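Local coordinates for protein URE2 (Lodderomyces elongisporus NRRL YB-4239, PDB 4EXJ), which is of unknown function but, as a Ure2-like member of the glutathione S-transferase superfamily, may bind glutathione or take part in transcription regulation, at residues B[144-149]-B[193-198]; B[101-106]-B[165-170]. One frame throughout, in Å; residues are numbered along the deposited sequence.

Both contacts lie in the helical C-terminal domain, their centres 13 Å apart, and together they illustrate how a helical core is extended toward the surface. Contact 2, deeper in the chain, joins helix 93-120 to helix 163-179; contact 1, farther out, seats helix 193-203 on the end of helix 129-149. Trp-198 bridges them: its NE1 makes a probable hydrogen bond of 3.0 Å to Asp-165 OD1, while its ring packs on Phe-168 and Leu-169. A second link is the stack of the Phe-145 and Tyr-105 rings. Through Asn-69, contact 2 also reaches the beginning of helix 68-79, a region that holds glutathione in related transferases.

Contact 1 of 2, residues B[144-149]-B[193-198]; sequences AFMETK and PNVEKW
Glu-147 reaches out from near the end of helix 129-149 and presents its carboxylate to the first turn of helix 193-203. The axes of segments 144-149 and 193-198 cross at 75° and approach to 8.1 Å. With CG anti to the backbone N (chi1 -180°) and a bend at the next bond, the side chain of Glu-147 swings across to the other helix. Its two oxygens are met by backbone N-H groups on the syn side, from somewhat outside the carboxylate plane: OE2 accepts the N-H of Asn-194 at 3.0 Å and OE1 that of Val-195, also at 3.0 Å.

Asn-194 returns the grip. Its amide lies flat against the carboxylate, the two planes stacked only 9° apart, while ND2 passes on to the backbone O of Glu-147 at 3.1 Å in an almost straight bond. That oxygen lies in the plane of the amide, so bond and stack together fix the rotation of the Asn-194 side chain. Beside them, CD of the Pro-193 ring comes within 3.2 Å of Glu-147 OE2.

The apolar half of the contact faces the core. CG2 of Val-195 lies 3.7 Å from Met-146 CB, the two side chains crossing at about a right angle. A bend at the last torsion of Met-146 carries CE to CG1 of the same valine and, 4.1 Å away, to CZ3 of Trp-198. Phe-156 and Phe-168 add to this cluster.

A carboxylate from one helix thus meets the N-H groups at the start of another. The partial positive charge expected at a helix N-terminus would probably stabilise Glu-147 as an anion and lower its pKa.

Contact 2 of 2, residues B[101-106]-B[165-170]; sequences ELLFYQ and DIAFLV
Gln-106, whose chain lies over the ring of Phe-168, has its amide oxygen OE1 gripped by two donors, NZ of Lys-16 and ND2 of Asn-69. This tie between the N-terminal domain and the helical C-terminal domain of the glutathione S-transferase fold sits where segments 101-106 and 165-170 of helices 93-120 and 163-179 run nearly parallel, their axes 9.7 Å apart at closest approach and inclined by 16°.

In the glutamine, a trans first torsion (chi1 -166°) followed by a bend lays CG over one face of the phenylalanine in a CH-pi contact, 3.7 Å from the centroid of the Phe-168 ring. The amide beyond stands almost upright to that ring. Tyr-105 approaches differently: its CD1 meets CZ of Phe-168 at 3.8 Å, at the edge of the phenylalanine and near its plane. On the side of helix 68-79, CD2 of Leu-103 rests on the methyl CB of Ala-167 at 4.0 Å.

With OE1 engaged by the other domain, the amide nitrogen serves the neighbouring helix through a water: Gln-106 NE2 donates to it over 3.0 Å, and the water in turn donates to O of Phe-168 over 2.8 Å.

Contact 1 of 2, residues B[144-149]-B[193-198]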
# COMPACT_ATOMS: atom_id res chain seq x y z
N ALA B 144 1.28 -17.24 -4.55
CA ALA B 144 2.54 -17.94 -4.23
C ALA B 144 3.10 -17.41 -2.91
O ALA B 144 3.56 -18.18 -2.06
CB ALA B 144 3.56 -17.80 -5.34
N PHE B 145 3.05 -16.10 -2.75
CA PHE B 145 3.53 -15.46 -1.54
C PHE B 145 2.71 -15.88 -0.33
O PHE B 145 3.25 -16.21 0.73
CB PHE B 145 3.45 -13.94 -1.69
CG PHE B 145 3.79 -13.20 -0.44
CD1 PHE B 145 5.11 -12.99 -0.09
CD2 PHE B 145 2.80 -12.71 0.39
CE1 PHE B 145 5.44 -12.30 1.07
CE2 PHE B 145 3.10 -12.05 1.55
CZ PHE B 145 4.43 -11.83 1.89
N MET B 146 1.38 -15.86 -0.47
CA MET B 146 0.51 -16.18 0.64
C MET B 146 0.70 -17.65 1.03
O MET B 146 0.68 -17.99 2.22
CB MET B 146 -0.96 -15.89 0.30
CG MET B 146 -1.22 -14.39 0.12
SD MET B 146 -2.86 -14.09 -0.61
CE MET B 146 -3.97 -14.53 0.69
N GLU B 147 0.90 -18.48 0.03
CA GLU B 147 1.04 -19.91 0.27
C GLU B 147 2.27 -20.15 1.13
O GLU B 147 2.23 -20.94 2.08
CB GLU B 147 1.14 -20.64 -1.07
CG GLU B 147 1.28 -22.15 -0.92
CD GLU B 147 -0.04 -22.83 -0.61
OE1 GLU B 147 -1.07 -22.15 -0.53
OE2 GLU B 147 -0.07 -24.07 -0.45
N THR B 148 3.35 -19.45 0.80
CA THR B 148 4.62 -19.53 1.53
C THR B 148 4.46 -18.99 2.94
O THR B 148 4.88 -19.63 3.91
CB THR B 148 5.77 -18.78 0.78
OG1 THR B 148 6.08 -19.45 -0.45
CG2 THR B 148 7.04 -18.73 1.65
N LYS B 149 3.85 -17.81 3.07
CA LYS B 149 3.66 -17.18 4.38
C LYS B 149 2.84 -18.04 5.32
O LYS B 149 3.05 -18.02 6.53
CB LYS B 149 2.98 -15.80 4.26
CG LYS B 149 3.81 -14.76 3.55
CD LYS B 149 5.19 -14.63 4.18
CE LYS B 149 5.14 -13.82 5.46
NZ LYS B 149 6.52 -13.44 5.91
N PRO B 193 -3.06 -24.86 -1.60
CA PRO B 193 -3.85 -25.48 -0.53
C PRO B 193 -3.76 -24.78 0.82
O PRO B 193 -4.74 -24.76 1.56
CB PRO B 193 -3.27 -26.91 -0.44
CG PRO B 193 -1.95 -26.83 -1.14
CD PRO B 193 -2.13 -25.81 -2.22
N ASN B 194 -2.61 -24.20 1.14
CA ASN B 194 -2.49 -23.45 2.38
C ASN B 194 -3.41 -22.23 2.38
O ASN B 194 -4.03 -21.92 3.40
CB ASN B 194 -1.07 -22.97 2.63
CG ASN B 194 -0.08 -24.11 2.83
OD1 ASN B 194 -0.45 -25.24 3.09
ND2 ASN B 194 1.21 -23.78 2.71
N VAL B 195 -3.46 -21.53 1.24
CA VAL B 195 -4.31 -20.34 1.17
C VAL B 195 -5.77 -20.74 1.23
O VAL B 195 -6.58 -20.10 1.88
CB VAL B 195 -4.03 -19.50 -0.08
CG1 VAL B 195 -4.89 -18.20 -0.05
CG2 VAL B 195 -2.52 -19.20 -0.17
N GLU B 196 -6.13 -21.84 0.56
CA GLU B 196 -7.52 -22.30 0.64
C GLU B 196 -7.93 -22.64 2.07
O GLU B 196 -9.01 -22.26 2.53
CB GLU B 196 -7.75 -23.50 -0.27
CG GLU B 196 -9.17 -24.07 -0.13
CD GLU B 196 -10.24 -23.24 -0.83
OE1 GLU B 196 -9.89 -22.31 -1.60
OE2 GLU B 196 -11.44 -23.53 -0.62
N LYS B 197 -7.07 -23.37 2.77
CA LYS B 197 -7.38 -23.83 4.11
C LYS B 197 -7.51 -22.61 5.03
O LYS B 197 -8.43 -22.51 5.83
CB LYS B 197 -6.26 -24.73 4.62
CG LYS B 197 -6.55 -25.38 5.95
CD LYS B 197 -5.71 -26.65 6.12
CE LYS B 197 -4.22 -26.35 6.06
NZ LYS B 197 -3.78 -25.50 7.21
N TRP B 198 -6.59 -21.68 4.87
CA TRP B 198 -6.65 -20.46 5.64
C TRP B 198 -7.92 -19.64 5.31
O TRP B 198 -8.55 -19.10 6.21
CB TRP B 198 -5.39 -19.60 5.39
CG TRP B 198 -5.68 -18.17 5.77
CD1 TRP B 198 -5.55 -17.62 7.01
CD2 TRP B 198 -6.19 -17.12 4.91
NE1 TRP B 198 -5.96 -16.30 6.99
CE2 TRP B 198 -6.35 -15.97 5.71
CE3 TRP B 198 -6.53 -17.06 3.56
CZ2 TRP B 198 -6.83 -14.75 5.21
CZ3 TRP B 198 -7.01 -15.83 3.04
CH2 TRP B 198 -7.16 -14.70 3.87

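Contact 2 of 2, residues B[101-106]-B[165-170]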
# COMPACT_ATOMS: atom_id res chain seq x y z
N GLU B 101 3.81 -4.64 7.87
CA GLU B 101 4.26 -4.93 6.51
C GLU B 101 3.18 -5.67 5.74
O GLU B 101 2.98 -5.41 4.55
CB GLU B 101 5.62 -5.64 6.50
CG GLU B 101 5.61 -7.04 6.98
CD GLU B 101 7.01 -7.61 7.20
OE1 GLU B 101 7.14 -8.85 7.24
OE2 GLU B 101 7.97 -6.82 7.34
N LEU B 102 2.49 -6.62 6.39
CA LEU B 102 1.43 -7.36 5.67
C LEU B 102 0.23 -6.51 5.30
O LEU B 102 -0.42 -6.77 4.27
CB LEU B 102 0.99 -8.62 6.42
CG LEU B 102 2.09 -9.68 6.36
CD1 LEU B 102 1.73 -10.82 7.31
CD2 LEU B 102 2.29 -10.20 4.94
N LEU B 103 -0.07 -5.48 6.09
CA LEU B 103 -1.15 -4.55 5.72
C LEU B 103 -0.74 -3.71 4.50
O LEU B 103 -1.55 -3.44 3.59
CB LEU B 103 -1.50 -3.65 6.90
CG LEU B 103 -2.20 -4.38 8.05
CD1 LEU B 103 -2.30 -3.45 9.25
CD2 LEU B 103 -3.55 -4.86 7.60
N PHE B 104 0.53 -3.30 4.44
CA PHE B 104 1.01 -2.64 3.22
C PHE B 104 0.99 -3.59 2.03
O PHE B 104 0.53 -3.23 0.95
CB PHE B 104 2.42 -2.05 3.41
CG PHE B 104 2.41 -0.65 4.00
CD1 PHE B 104 2.23 0.45 3.18
CD2 PHE B 104 2.57 -0.45 5.36
CE1 PHE B 104 2.22 1.73 3.72
CE2 PHE B 104 2.55 0.82 5.90
CZ PHE B 104 2.38 1.89 5.08
N TYR B 105 1.46 -4.82 2.25
CA TYR B 105 1.50 -5.81 1.18
C TYR B 105 0.09 -6.11 0.64
O TYR B 105 -0.13 -6.16 -0.60
CB TYR B 105 2.16 -7.10 1.71
CG TYR B 105 2.26 -8.15 0.62
CD1 TYR B 105 1.20 -8.99 0.36
CD2 TYR B 105 3.41 -8.26 -0.17
CE1 TYR B 105 1.26 -9.92 -0.67
CE2 TYR B 105 3.49 -9.20 -1.19
CZ TYR B 105 2.40 -10.03 -1.43
OH TYR B 105 2.44 -10.95 -2.46
N GLN B 106 -0.87 -6.31 1.54
CA GLN B 106 -2.23 -6.64 1.10
C GLN B 106 -2.82 -5.53 0.26
O GLN B 106 -3.45 -5.78 -0.77
CB GLN B 106 -3.15 -7.02 2.27
CG GLN B 106 -4.46 -7.69 1.88
CD GLN B 106 -5.51 -6.73 1.36
OE1 GLN B 106 -5.54 -5.55 1.73
NE2 GLN B 106 -6.40 -7.24 0.50
N ASP B 165 -5.53 -10.92 8.83
CA ASP B 165 -6.47 -11.88 8.26
C ASP B 165 -7.73 -11.20 7.73
O ASP B 165 -8.24 -11.63 6.71
CB ASP B 165 -6.85 -12.96 9.27
CG ASP B 165 -5.62 -13.66 9.83
OD1 ASP B 165 -4.96 -14.43 9.08
OD2 ASP B 165 -5.31 -13.39 11.01
N ILE B 166 -8.23 -10.18 8.42
CA ILE B 166 -9.37 -9.43 7.89
C ILE B 166 -9.01 -8.82 6.53
O ILE B 166 -9.78 -8.96 5.56
CB ILE B 166 -9.82 -8.33 8.85
CG1 ILE B 166 -10.34 -8.94 10.16
CG2 ILE B 166 -10.90 -7.45 8.22
CD1 ILE B 166 -10.62 -7.89 11.23
N ALA B 167 -7.87 -8.15 6.44
CA ALA B 167 -7.51 -7.50 5.17
C ALA B 167 -7.46 -8.55 4.03
O ALA B 167 -8.09 -8.38 2.97
CB ALA B 167 -6.19 -6.75 5.30
N PHE B 168 -6.71 -9.61 4.22
CA PHE B 168 -6.61 -10.62 3.20
C PHE B 168 -7.94 -11.36 2.90
O PHE B 168 -8.25 -11.62 1.77
CB PHE B 168 -5.51 -11.63 3.55
CG PHE B 168 -4.11 -11.20 3.21
CD1 PHE B 168 -3.66 -11.17 1.91
CD2 PHE B 168 -3.22 -10.85 4.19
CE1 PHE B 168 -2.37 -10.81 1.63
CE2 PHE B 168 -1.93 -10.50 3.88
CZ PHE B 168 -1.52 -10.46 2.60
N LEU B 169 -8.70 -11.71 3.92
CA LEU B 169 -9.96 -12.41 3.70
C LEU B 169 -10.99 -11.61 2.92
O LEU B 169 -11.69 -12.13 2.10
CB LEU B 169 -10.54 -12.96 5.01
CG LEU B 169 -11.41 -12.07 5.85
CD1 LEU B 169 -12.78 -11.97 5.30
CD2 LEU B 169 -11.45 -12.62 7.23
N VAL B 170 -11.08 -10.33 3.22
CA VAL B 170 -12.00 -9.50 2.49
C VAL B 170 -11.63 -9.39 1.00
O VAL B 170 -12.48 -9.49 0.16
CB VAL B 170 -12.15 -8.12 3.14
CG1 VAL B 170 -12.93 -7.19 2.27
CG2 VAL B 170 -12.79 -8.24 4.47
O HOH W 1 -6.70 -10.18 -0.06